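Local coordinates for glycoside transferase (Listeria monocytogenes, PDB 6R2M), which is an extracellular glycoside hydrolase that probably acts on exopolysaccharide and may also have transferase activity, at residues I37-Y40 with K41-E45; S74-K78 with N79-E83; L158-S161 with Y162-I165; D303-N306 with K307-L311. All coordinates share one frame; numbering follows the deposited sequence.

Contact 1 of 4, residues I37-Y40 with K41-E45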
loop_
_atom_site.group_PDB
_atom_site.type_symbol
_atom_site.label_atom_id
_atom_site.label_comp_id
_atom_site.label_asym_id
_atom_site.label_seq_id
_atom_site.Cartn_x
_atom_site.Cartn_y
_atom_site.Cartn_z
ATOM N N ILE A 37 -14.000 -7.835 -2.723
ATOM C CA ILE A 37 -13.370 -7.065 -3.793
ATOM C C ILE A 37 -12.329 -7.930 -4.492
ATOM O O ILE A 37 -11.432 -8.484 -3.844
ATOM C CB ILE A 37 -12.743 -5.776 -3.228
ATOM C CG1 ILE A 37 -13.737 -5.023 -2.331
ATOM C CG2 ILE A 37 -12.196 -4.882 -4.359
ATOM C CD1 ILE A 37 -15.035 -4.673 -2.998
ATOM N N VAL A 38 -12.433 -8.030 -5.830
ATOM C CA VAL A 38 -11.574 -8.885 -6.642
ATOM C C VAL A 38 -10.498 -8.047 -7.329
ATOM O O VAL A 38 -10.634 -6.831 -7.504
ATOM C CB VAL A 38 -12.423 -9.673 -7.665
ATOM C CG1 VAL A 38 -12.846 -8.766 -8.805
ATOM C CG2 VAL A 38 -11.661 -10.896 -8.169
ATOM N N ASP A 39 -9.406 -8.708 -7.734
ATOM C CA ASP A 39 -8.293 -7.989 -8.347
ATOM C C ASP A 39 -8.591 -7.580 -9.787
ATOM O O ASP A 39 -8.207 -6.485 -10.207
ATOM C CB ASP A 39 -6.986 -8.802 -8.252
ATOM C CG ASP A 39 -7.091 -10.232 -8.804
ATOM O OD1 ASP A 39 -8.197 -10.768 -9.008
ATOM O OD2 ASP A 39 -6.011 -10.834 -9.009
ATOM N N TYR A 40 -9.246 -8.451 -10.561
ATOM C CA TYR A 40 -9.683 -8.131 -11.915
ATOM C C TYR A 40 -11.105 -8.627 -12.109
ATOM O O TYR A 40 -11.457 -9.708 -11.628
ATOM C CB TYR A 40 -8.811 -8.790 -12.986
ATOM C CG TYR A 40 -7.337 -8.463 -12.978
ATOM C CD1 TYR A 40 -6.828 -7.383 -13.693
ATOM C CD2 TYR A 40 -6.445 -9.261 -12.281
ATOM C CE1 TYR A 40 -5.468 -7.122 -13.703
ATOM C CE2 TYR A 40 -5.096 -9.006 -12.281
ATOM C CZ TYR A 40 -4.608 -7.929 -12.986
ATOM O OH TYR A 40 -3.254 -7.689 -12.980
ATOM N N LYS A 41 -11.898 -7.872 -12.865
ATOM C CA LYS A 41 -13.230 -8.335 -13.229
ATOM C C LYS A 41 -13.124 -9.512 -14.191
ATOM O O LYS A 41 -12.307 -9.501 -15.116
ATOM C CB LYS A 41 -14.027 -7.196 -13.868
ATOM C CG LYS A 41 -15.516 -7.502 -14.093
ATOM C CD LYS A 41 -16.169 -6.339 -14.842
ATOM C CE LYS A 41 -17.694 -6.415 -14.814
ATOM N NZ LYS A 41 -18.310 -5.276 -15.564
ATOM N N ASN A 42 -13.958 -10.530 -13.968
ATOM C CA ASN A 42 -14.014 -11.701 -14.850
ATOM C C ASN A 42 -12.655 -12.388 -14.959
ATOM O O ASN A 42 -12.262 -12.871 -16.024
ATOM C CB ASN A 42 -14.538 -11.326 -16.243
ATOM C CG ASN A 42 -15.959 -10.802 -16.215
ATOM O OD1 ASN A 42 -16.776 -11.236 -15.403
ATOM N ND2 ASN A 42 -16.262 -9.851 -17.105
ATOM N N ALA A 43 -11.918 -12.432 -13.856
ATOM C CA ALA A 43 -10.615 -13.082 -13.886
ATOM C C ALA A 43 -10.776 -14.595 -13.932
ATOM O O ALA A 43 -11.683 -15.156 -13.310
ATOM C CB ALA A 43 -9.795 -12.688 -12.663
ATOM N N GLN A 44 -9.887 -15.257 -14.678
ATOM C CA GLN A 44 -9.847 -16.715 -14.652
ATOM C C GLN A 44 -9.378 -17.222 -13.293
ATOM O O GLN A 44 -9.862 -18.250 -12.804
ATOM C CB GLN A 44 -8.918 -17.247 -15.746
ATOM C CG GLN A 44 -8.910 -16.465 -17.045
ATOM C CD GLN A 44 -7.691 -16.790 -17.895
ATOM O OE1 GLN A 44 -6.646 -16.147 -17.771
ATOM N NE2 GLN A 44 -7.815 -17.800 -18.753
ATOM N N GLU A 45 -8.424 -16.516 -12.675
ATOM C CA GLU A 45 -7.864 -16.865 -11.372
ATOM C C GLU A 45 -8.055 -15.667 -10.449
ATOM O O GLU A 45 -7.104 -14.909 -10.198
ATOM C CB GLU A 45 -6.388 -17.240 -11.488
ATOM C CG GLU A 45 -5.952 -18.369 -10.574
ATOM C CD GLU A 45 -4.490 -18.731 -10.757
ATOM O OE1 GLU A 45 -3.817 -18.098 -11.602
ATOM O OE2 GLU A 45 -4.004 -19.640 -10.052
HETATM O O HOH W 1 -5.933 -12.621 -10.915
HETATM O O HOH W 2 -13.465 -11.681 -11.169
#
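Y40 and A43 meet through their CB atoms, 4.0 Å apart, at the two ends of a tight reversal of the chain. In Y40 CG is anti to the carbonyl carbon (chi1 -59°), which carries the ring away from the turn and leaves CB alone facing the small methyl of A43. The ring instead meets H300 edge-to-face. This is a type II beta turn from Y40 to A43, lying in the loop between helices 21-29 and 50-62. N42 holds its left-handed corner (phi 58°), a backbone shape that asparagine tolerates better than most residues, and its ND2 reaches across to E297. A water bridges the turn: it donates to Y40 O at 2.9 Å and accepts from A43 N at 3.2 Å. The chain of K41 is extended throughout, with CG anti to the backbone N (chi1 -171°), and this length carries NZ out to N29. On the inner side of the loop, D39, an aspartate with two acceptors on a short stem, divides its oxygens between two tasks. OD1 takes a bond from H47 N and a weak one from Y40 N at 3.0 Å. OD2 receives a second water at 2.6 Å, and this water also donates to E45 O at 2.7 Å.

Contact 2 of 4, residues S74-K78 with N79-E83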
loop_
_atom_site.group_PDB
_atom_site.type_symbol
_atom_site.label_atom_id
_atom_site.label_comp_id
_atom_site.label_asym_id
_atom_site.label_seq_id
_atom_site.Cartn_x
_atom_site.Cartn_y
_atom_site.Cartn_z
ATOM N N SER A 74 -17.299 -5.283 8.082
ATOM C CA SER A 74 -18.039 -6.530 8.260
ATOM C C SER A 74 -17.493 -7.632 7.367
ATOM O O SER A 74 -17.330 -8.772 7.816
ATOM C CB SER A 74 -19.525 -6.308 7.988
ATOM O OG SER A 74 -20.123 -5.619 9.072
ATOM N N HIS A 75 -17.212 -7.317 6.098
ATOM C CA HIS A 75 -16.612 -8.320 5.217
ATOM C C HIS A 75 -15.235 -8.721 5.712
ATOM O O HIS A 75 -14.840 -9.890 5.614
ATOM C CB HIS A 75 -16.506 -7.795 3.780
ATOM C CG HIS A 75 -17.818 -7.677 3.073
ATOM N ND1 HIS A 75 -18.711 -8.720 2.974
ATOM C CD2 HIS A 75 -18.386 -6.633 2.422
ATOM C CE1 HIS A 75 -19.779 -8.321 2.302
ATOM N NE2 HIS A 75 -19.607 -7.058 1.956
ATOM N N LEU A 76 -14.473 -7.756 6.217
ATOM C CA LEU A 76 -13.172 -8.065 6.796
ATOM C C LEU A 76 -13.304 -9.050 7.953
ATOM O O LEU A 76 -12.566 -10.039 8.031
ATOM C CB LEU A 76 -12.498 -6.770 7.250
ATOM C CG LEU A 76 -11.045 -6.876 7.690
ATOM C CD1 LEU A 76 -10.159 -7.131 6.471
ATOM C CD2 LEU A 76 -10.639 -5.593 8.422
ATOM N N GLU A 77 -14.257 -8.801 8.850
ATOM C CA GLU A 77 -14.407 -9.650 10.027
ATOM C C GLU A 77 -14.858 -11.045 9.646
ATOM O O GLU A 77 -14.416 -12.027 10.249
ATOM C CB GLU A 77 -15.392 -9.023 11.009
ATOM C CG GLU A 77 -14.850 -7.779 11.661
ATOM C CD GLU A 77 -15.904 -7.008 12.411
ATOM O OE1 GLU A 77 -17.094 -7.139 12.060
ATOM O OE2 GLU A 77 -15.539 -6.259 13.341
ATOM N N LYS A 78 -15.729 -11.157 8.644
ATOM C CA LYS A 78 -16.295 -12.459 8.328
ATOM C C LYS A 78 -15.425 -13.289 7.399
ATOM O O LYS A 78 -15.563 -14.517 7.390
ATOM C CB LYS A 78 -17.687 -12.285 7.722
ATOM C CG LYS A 78 -18.626 -11.531 8.650
ATOM C CD LYS A 78 -20.051 -12.049 8.564
ATOM C CE LYS A 78 -21.056 -10.954 8.869
ATOM N NZ LYS A 78 -21.508 -10.299 7.620
ATOM N N ASN A 79 -14.528 -12.671 6.632
ATOM C CA ASN A 79 -13.796 -13.404 5.612
ATOM C C ASN A 79 -12.290 -13.367 5.764
ATOM O O ASN A 79 -11.620 -14.228 5.185
ATOM C CB ASN A 79 -14.149 -12.886 4.206
ATOM C CG ASN A 79 -15.609 -13.093 3.858
ATOM O OD1 ASN A 79 -15.999 -14.166 3.399
ATOM N ND2 ASN A 79 -16.435 -12.073 4.099
ATOM N N PHE A 80 -11.732 -12.408 6.509
ATOM C CA PHE A 80 -10.284 -12.241 6.553
ATOM C C PHE A 80 -9.686 -12.449 7.934
ATOM O O PHE A 80 -8.581 -12.996 8.042
ATOM C CB PHE A 80 -9.888 -10.844 6.059
ATOM C CG PHE A 80 -10.119 -10.613 4.587
ATOM C CD1 PHE A 80 -11.348 -10.166 4.122
ATOM C CD2 PHE A 80 -9.099 -10.821 3.668
ATOM C CE1 PHE A 80 -11.559 -9.931 2.759
ATOM C CE2 PHE A 80 -9.310 -10.593 2.301
ATOM C CZ PHE A 80 -10.537 -10.149 1.857
ATOM N N ILE A 81 -10.367 -12.035 8.997
ATOM C CA ILE A 81 -9.775 -12.051 10.333
ATOM C C ILE A 81 -9.997 -13.407 10.984
ATOM O O ILE A 81 -11.139 -13.876 11.101
ATOM C CB ILE A 81 -10.346 -10.926 11.204
ATOM C CG1 ILE A 81 -10.038 -9.580 10.545
ATOM C CG2 ILE A 81 -9.712 -10.996 12.591
ATOM C CD1 ILE A 81 -10.670 -8.403 11.243
ATOM N N THR A 82 -8.909 -14.033 11.420
ATOM C CA THR A 82 -9.006 -15.320 12.095
ATOM C C THR A 82 -9.435 -15.146 13.548
ATOM O O THR A 82 -9.490 -14.037 14.085
ATOM C CB THR A 82 -7.677 -16.061 12.051
ATOM O OG1 THR A 82 -6.727 -15.399 12.901
ATOM C CG2 THR A 82 -7.160 -16.142 10.620
ATOM N N GLU A 83 -9.702 -16.277 14.202
ATOM C CA GLU A 83 -10.103 -16.216 15.600
ATOM C C GLU A 83 -8.970 -15.751 16.507
ATOM O O GLU A 83 -9.244 -15.265 17.609
ATOM C CB GLU A 83 -10.637 -17.575 16.056
ATOM C CG GLU A 83 -9.587 -18.659 16.223
ATOM C CD GLU A 83 -10.203 -20.014 16.534
ATOM O OE1 GLU A 83 -11.289 -20.053 17.154
ATOM O OE2 GLU A 83 -9.597 -21.042 16.157
HETATM O O HOH W 3 -19.094 -11.177 4.005
HETATM O O HOH W 4 -12.795 -14.707 8.920
#
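In N79, CG is anti to the carbonyl carbon (chi1 -63°), so the amide folds back along the helix toward H75 O. ND2 donates to that carbonyl at 3.1 Å, in the carbonyl plane and on a lone pair, while the oxygen lies close to the plane of the amide. The backbone N79 N also donates to H75 O, at 3.0 Å, tilted from the carbonyl plane; two donors from one residue therefore grip a single oxygen. A water accepts from ND2 at 2.8 Å and sits in the plane of the H75 ring, 2.7 Å from ND1, tying imidazole to amide. These bonds finish the C-terminal turn of helix 66-79. Asparagine is well fitted to such an end, since its short amide can turn back to a carbonyl of the last turn. One residue further on, L76 O also serves two donors: F80 N in the ordinary helical i to i+4 bond, and I81 N at 3.1 Å in a wider i to i+5 bond that enters nearly along the C=O axis, as the chain leaves the helix. The branched tip of L76 lies against F80 and I81, four and five residues on. CD1 lies 3.7 Å from F80 CB, the side chains crossing at about a right angle, while CG meets I81 CD1 at 3.9 Å. F80 brings its ring edge to H75 O. Helix 50-62, through I53, covers H75, L76 and F80, whereas M125 of helix 120-136 packs against L76 and I81.

Contact 3 of 4, residues L158-S161 with Y162-I165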
loop_
_atom_site.group_PDB
_atom_site.type_symbol
_atom_site.label_atom_id
_atom_site.label_comp_id
_atom_site.label_asym_id
_atom_site.label_seq_id
_atom_site.Cartn_x
_atom_site.Cartn_y
_atom_site.Cartn_z
ATOM N N LEU A 158 12.425 -9.970 5.114
ATOM C CA LEU A 158 11.675 -8.720 5.151
ATOM C C LEU A 158 11.848 -8.025 3.811
ATOM O O LEU A 158 12.961 -7.639 3.452
ATOM C CB LEU A 158 12.138 -7.799 6.277
ATOM C CG LEU A 158 11.526 -6.397 6.254
ATOM C CD1 LEU A 158 10.010 -6.460 6.486
ATOM C CD2 LEU A 158 12.196 -5.463 7.273
ATOM N N HIS A 159 10.754 -7.870 3.079
ATOM C CA HIS A 159 10.750 -7.004 1.916
ATOM C C HIS A 159 10.501 -5.575 2.377
ATOM O O HIS A 159 9.484 -5.293 3.026
ATOM C CB HIS A 159 9.696 -7.470 0.921
ATOM C CG HIS A 159 10.101 -8.709 0.185
ATOM N ND1 HIS A 159 10.162 -9.944 0.796
ATOM C CD2 HIS A 159 10.500 -8.900 -1.096
ATOM C CE1 HIS A 159 10.568 -10.845 -0.082
ATOM N NE2 HIS A 159 10.778 -10.240 -1.238
ATOM N N LEU A 160 11.431 -4.670 2.050
ATOM C CA LEU A 160 11.324 -3.306 2.551
ATOM C C LEU A 160 10.088 -2.594 2.016
ATOM O O LEU A 160 9.618 -1.630 2.635
ATOM C CB LEU A 160 12.582 -2.526 2.191
ATOM C CG LEU A 160 13.843 -3.081 2.847
ATOM C CD1 LEU A 160 15.058 -2.306 2.390
ATOM C CD2 LEU A 160 13.701 -3.027 4.358
ATOM N N SER A 161 9.556 -3.041 0.877
ATOM C CA SER A 161 8.335 -2.448 0.345
ATOM C C SER A 161 7.113 -2.739 1.205
ATOM O O SER A 161 6.054 -2.158 0.958
ATOM C CB SER A 161 8.097 -2.940 -1.085
ATOM O OG SER A 161 7.773 -4.328 -1.098
ATOM N N TYR A 162 7.232 -3.616 2.193
ATOM C CA TYR A 162 6.153 -3.902 3.116
ATOM C C TYR A 162 6.138 -2.948 4.306
ATOM O O TYR A 162 5.214 -3.017 5.124
ATOM C CB TYR A 162 6.275 -5.341 3.621
ATOM C CG TYR A 162 5.674 -6.418 2.734
ATOM C CD1 TYR A 162 5.480 -6.213 1.363
ATOM C CD2 TYR A 162 5.289 -7.638 3.282
ATOM C CE1 TYR A 162 4.929 -7.220 0.567
ATOM C CE2 TYR A 162 4.754 -8.643 2.499
ATOM C CZ TYR A 162 4.557 -8.421 1.148
ATOM O OH TYR A 162 4.004 -9.427 0.377
ATOM N N LEU A 163 7.126 -2.057 4.432
ATOM C CA LEU A 163 7.204 -1.217 5.618
ATOM C C LEU A 163 6.236 -0.047 5.504
ATOM O O LEU A 163 6.124 0.598 4.453
ATOM C CB LEU A 163 8.622 -0.695 5.836
ATOM C CG LEU A 163 9.700 -1.742 6.115
ATOM C CD1 LEU A 163 11.075 -1.094 6.092
ATOM C CD2 LEU A 163 9.493 -2.439 7.441
ATOM N N ASN A 164 5.528 0.217 6.596
ATOM C CA ASN A 164 4.629 1.356 6.705
ATOM C C ASN A 164 5.089 2.068 7.969
ATOM O O ASN A 164 4.784 1.619 9.074
ATOM C CB ASN A 164 3.177 0.889 6.773
ATOM C CG ASN A 164 2.182 2.028 6.806
ATOM O OD1 ASN A 164 2.391 3.055 7.462
ATOM N ND2 ASN A 164 1.071 1.837 6.112
ATOM N N ILE A 165 5.886 3.129 7.808
ATOM C CA ILE A 165 6.528 3.746 8.966
ATOM C C ILE A 165 5.487 4.327 9.911
ATOM O O ILE A 165 5.594 4.198 11.134
ATOM C CB ILE A 165 7.536 4.819 8.512
ATOM C CG1 ILE A 165 8.637 4.181 7.662
ATOM C CG2 ILE A 165 8.123 5.572 9.733
ATOM C CD1 ILE A 165 9.315 2.956 8.292
HETATM O O HOH W 5 4.812 0.116 2.048
#
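The Y162 ring turns an edge to the neighbouring backbone: its CD1 lies 3.8 Å from S161 C, which is close to the ring plane, and S161 OG is nearby, 3.9 Å from the same CD1. H159 O comes to the ring obliquely, while A99, I100, V101 and D145 also touch this tyrosine. The chain here makes a short 3-10 turn that leads from strand 158-159, an outer strand of a three-stranded antiparallel sheet, to helix 165-170. Two i to i+3 bonds define it. Y162 N donates to H159 O at 2.9 Å, nearly straight at 161°, and L163 N donates to L160 O at 3.1 Å; both donors stand well above the carbonyl planes, as the tight winding requires. H159 gives its backbone oxygen to the turn but carries its imidazole away from it, where ND1 bonds to D145. The apolar side is made by three leucines, whose branched ends pack together away from the hydrogen-bonded backbone. In L163, chi1 of -64° sets CG beside L160 O, and the extended chi2 (171°) then points CD1 to L160 and CD2 to L158. L160 lies alongside, pointing the same way, but L158 crosses at about a right angle and brings CD2 to 4.1 Å from L163 CD2. P180 and I181 of helix 179-183 close over these leucines. Beyond them N164 occupies the N-cap of helix 165-170, its OD1 accepting from A167 N. The tightest apolar touch among the leucines is L160 CD2 against L163 CD1, at 3.7 Å.

Contact 4 of 4, residues D303-N306 with K307-L311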
loop_
_atom_site.group_PDB
_atom_site.type_symbol
_atom_site.label_atom_id
_atom_site.label_comp_id
_atom_site.label_asym_id
_atom_site.label_seq_id
_atom_site.Cartn_x
_atom_site.Cartn_y
_atom_site.Cartn_z
ATOM N N ASP A 303 -4.180 -0.748 -9.141
ATOM C CA ASP A 303 -3.957 0.434 -9.972
ATOM C C ASP A 303 -5.170 1.352 -9.948
ATOM O O ASP A 303 -5.038 2.572 -9.779
ATOM C CB ASP A 303 -3.642 0.015 -11.411
ATOM C CG ASP A 303 -2.262 -0.583 -11.561
ATOM O OD1 ASP A 303 -1.299 -0.012 -11.024
ATOM O OD2 ASP A 303 -2.146 -1.636 -12.224
ATOM N N TYR A 304 -6.361 0.779 -10.105
ATOM C CA TYR A 304 -7.576 1.580 -10.121
ATOM C C TYR A 304 -7.698 2.396 -8.842
ATOM O O TYR A 304 -7.889 3.615 -8.881
ATOM C CB TYR A 304 -8.794 0.669 -10.299
ATOM C CG TYR A 304 -10.097 1.400 -10.080
ATOM C CD1 TYR A 304 -10.654 2.175 -11.092
ATOM C CD2 TYR A 304 -10.742 1.361 -8.854
ATOM C CE1 TYR A 304 -11.825 2.877 -10.882
ATOM C CE2 TYR A 304 -11.917 2.052 -8.642
ATOM C CZ TYR A 304 -12.452 2.802 -9.657
ATOM O OH TYR A 304 -13.629 3.485 -9.408
ATOM N N ILE A 305 -7.551 1.738 -7.690
ATOM C CA ILE A 305 -7.912 2.410 -6.450
ATOM C C ILE A 305 -6.803 3.345 -5.981
ATOM O O ILE A 305 -7.085 4.363 -5.343
ATOM C CB ILE A 305 -8.287 1.384 -5.364
ATOM C CG1 ILE A 305 -9.044 2.067 -4.220
ATOM C CG2 ILE A 305 -7.063 0.608 -4.841
ATOM C CD1 ILE A 305 -10.461 2.518 -4.605
ATOM N N ASN A 306 -5.531 3.037 -6.272
ATOM C CA ASN A 306 -4.482 3.978 -5.898
ATOM C C ASN A 306 -4.541 5.243 -6.742
ATOM O O ASN A 306 -4.213 6.328 -6.242
ATOM C CB ASN A 306 -3.103 3.327 -6.005
ATOM C CG ASN A 306 -2.716 2.580 -4.733
ATOM O OD1 ASN A 306 -2.539 3.186 -3.689
ATOM N ND2 ASN A 306 -2.597 1.263 -4.821
ATOM N N LYS A 307 -4.997 5.144 -7.994
ATOM C CA LYS A 307 -5.239 6.369 -8.740
ATOM C C LYS A 307 -6.355 7.183 -8.083
ATOM O O LYS A 307 -6.190 8.390 -7.871
ATOM C CB LYS A 307 -5.552 6.054 -10.211
ATOM C CG LYS A 307 -5.943 7.283 -11.014
ATOM C CD LYS A 307 -5.965 7.002 -12.500
ATOM C CE LYS A 307 -6.352 8.256 -13.259
ATOM N NZ LYS A 307 -6.375 8.100 -14.741
ATOM N N GLU A 308 -7.465 6.532 -7.698
ATOM C CA GLU A 308 -8.561 7.279 -7.085
ATOM C C GLU A 308 -8.135 7.902 -5.762
ATOM O O GLU A 308 -8.466 9.059 -5.489
ATOM C CB GLU A 308 -9.778 6.384 -6.878
ATOM C CG GLU A 308 -10.388 5.872 -8.173
ATOM C CD GLU A 308 -10.782 6.983 -9.131
ATOM O OE1 GLU A 308 -11.201 8.065 -8.671
ATOM O OE2 GLU A 308 -10.686 6.757 -10.357
ATOM N N ILE A 309 -7.406 7.152 -4.925
ATOM C CA ILE A 309 -6.963 7.709 -3.645
ATOM C C ILE A 309 -6.049 8.905 -3.865
ATOM O O ILE A 309 -6.210 9.956 -3.233
ATOM C CB ILE A 309 -6.250 6.639 -2.808
ATOM C CG1 ILE A 309 -7.226 5.542 -2.390
ATOM C CG2 ILE A 309 -5.579 7.292 -1.564
ATOM C CD1 ILE A 309 -6.539 4.347 -1.788
ATOM N N THR A 310 -5.063 8.757 -4.756
ATOM C CA THR A 310 -4.056 9.808 -4.913
ATOM C C THR A 310 -4.661 11.072 -5.513
ATOM O O THR A 310 -4.285 12.187 -5.134
ATOM C CB THR A 310 -2.889 9.287 -5.763
ATOM O OG1 THR A 310 -2.201 8.256 -5.049
ATOM C CG2 THR A 310 -1.904 10.397 -6.097
ATOM N N LEU A 311 -5.609 10.933 -6.435
ATOM C CA LEU A 311 -6.228 12.128 -6.997
ATOM C C LEU A 311 -7.191 12.798 -6.022
ATOM O O LEU A 311 -7.530 13.970 -6.213
ATOM C CB LEU A 311 -6.933 11.782 -8.304
ATOM C CG LEU A 311 -5.965 11.466 -9.455
ATOM C CD1 LEU A 311 -6.746 11.188 -10.726
ATOM C CD2 LEU A 311 -4.972 12.605 -9.666
HETATM O O HOH W 6 -8.675 5.075 -11.204
#
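Y304 is overlapped on one ring face by the CG methylene of E308, one turn later: the carbon lies 4.2 Å from the ring centroid and 20° off the normal, a CH-pi contact shifted toward the rim. In E308 CG is anti to the carbonyl carbon (chi1 -64°), which lays it over the ring; the bend at chi2 then brings the carboxylate round so that OE2 is 4.1 Å from Y304 CE1. OE2 there takes a bond from a water at 2.8 Å that donates to Y304 O as well, so glutamate suits the site with a greasy stem and a solvated end. On another side, I305 CG1 meets I309 CD1 at 4.2 Å, an apolar ridge of branched side chains. T310 binds N306 O twice, through OG1 and N, both at 3.0 Å and from opposite faces of the carbonyl plane; its OG1 is also bonded to Q270. K307 stretches NZ away to M291 O and E289 O, at the end of helix 278-290. Helix 301-312 is thus enclosed on several sides: helix 21-29 lies against Y304 and E308, helix 50-62 against I305 and I309, and helix 262-274 against N306 and T310.

The four local contacts follow one another along a monomer in which helix is the main regular structure, and no two of them touch. Contacts 1 and 4 are the closest pair by centres, 18 Å apart, with nearest atoms about 6 Å apart; H300 and F301 join them, since both meet the loop of contact 1 just where helix 301-312 begins, and Y30 reaches both. Contact 2 comes equally near contact 1, about 6 Å between nearest atoms, with L36 packing on H75 and N79. Helix 50-62 touches both contact 2 and contact 4, whose centres are 24 Å apart. Contact 3 lies across the chain's centre from contacts 1 and 4, 26 and 20 Å away between centres.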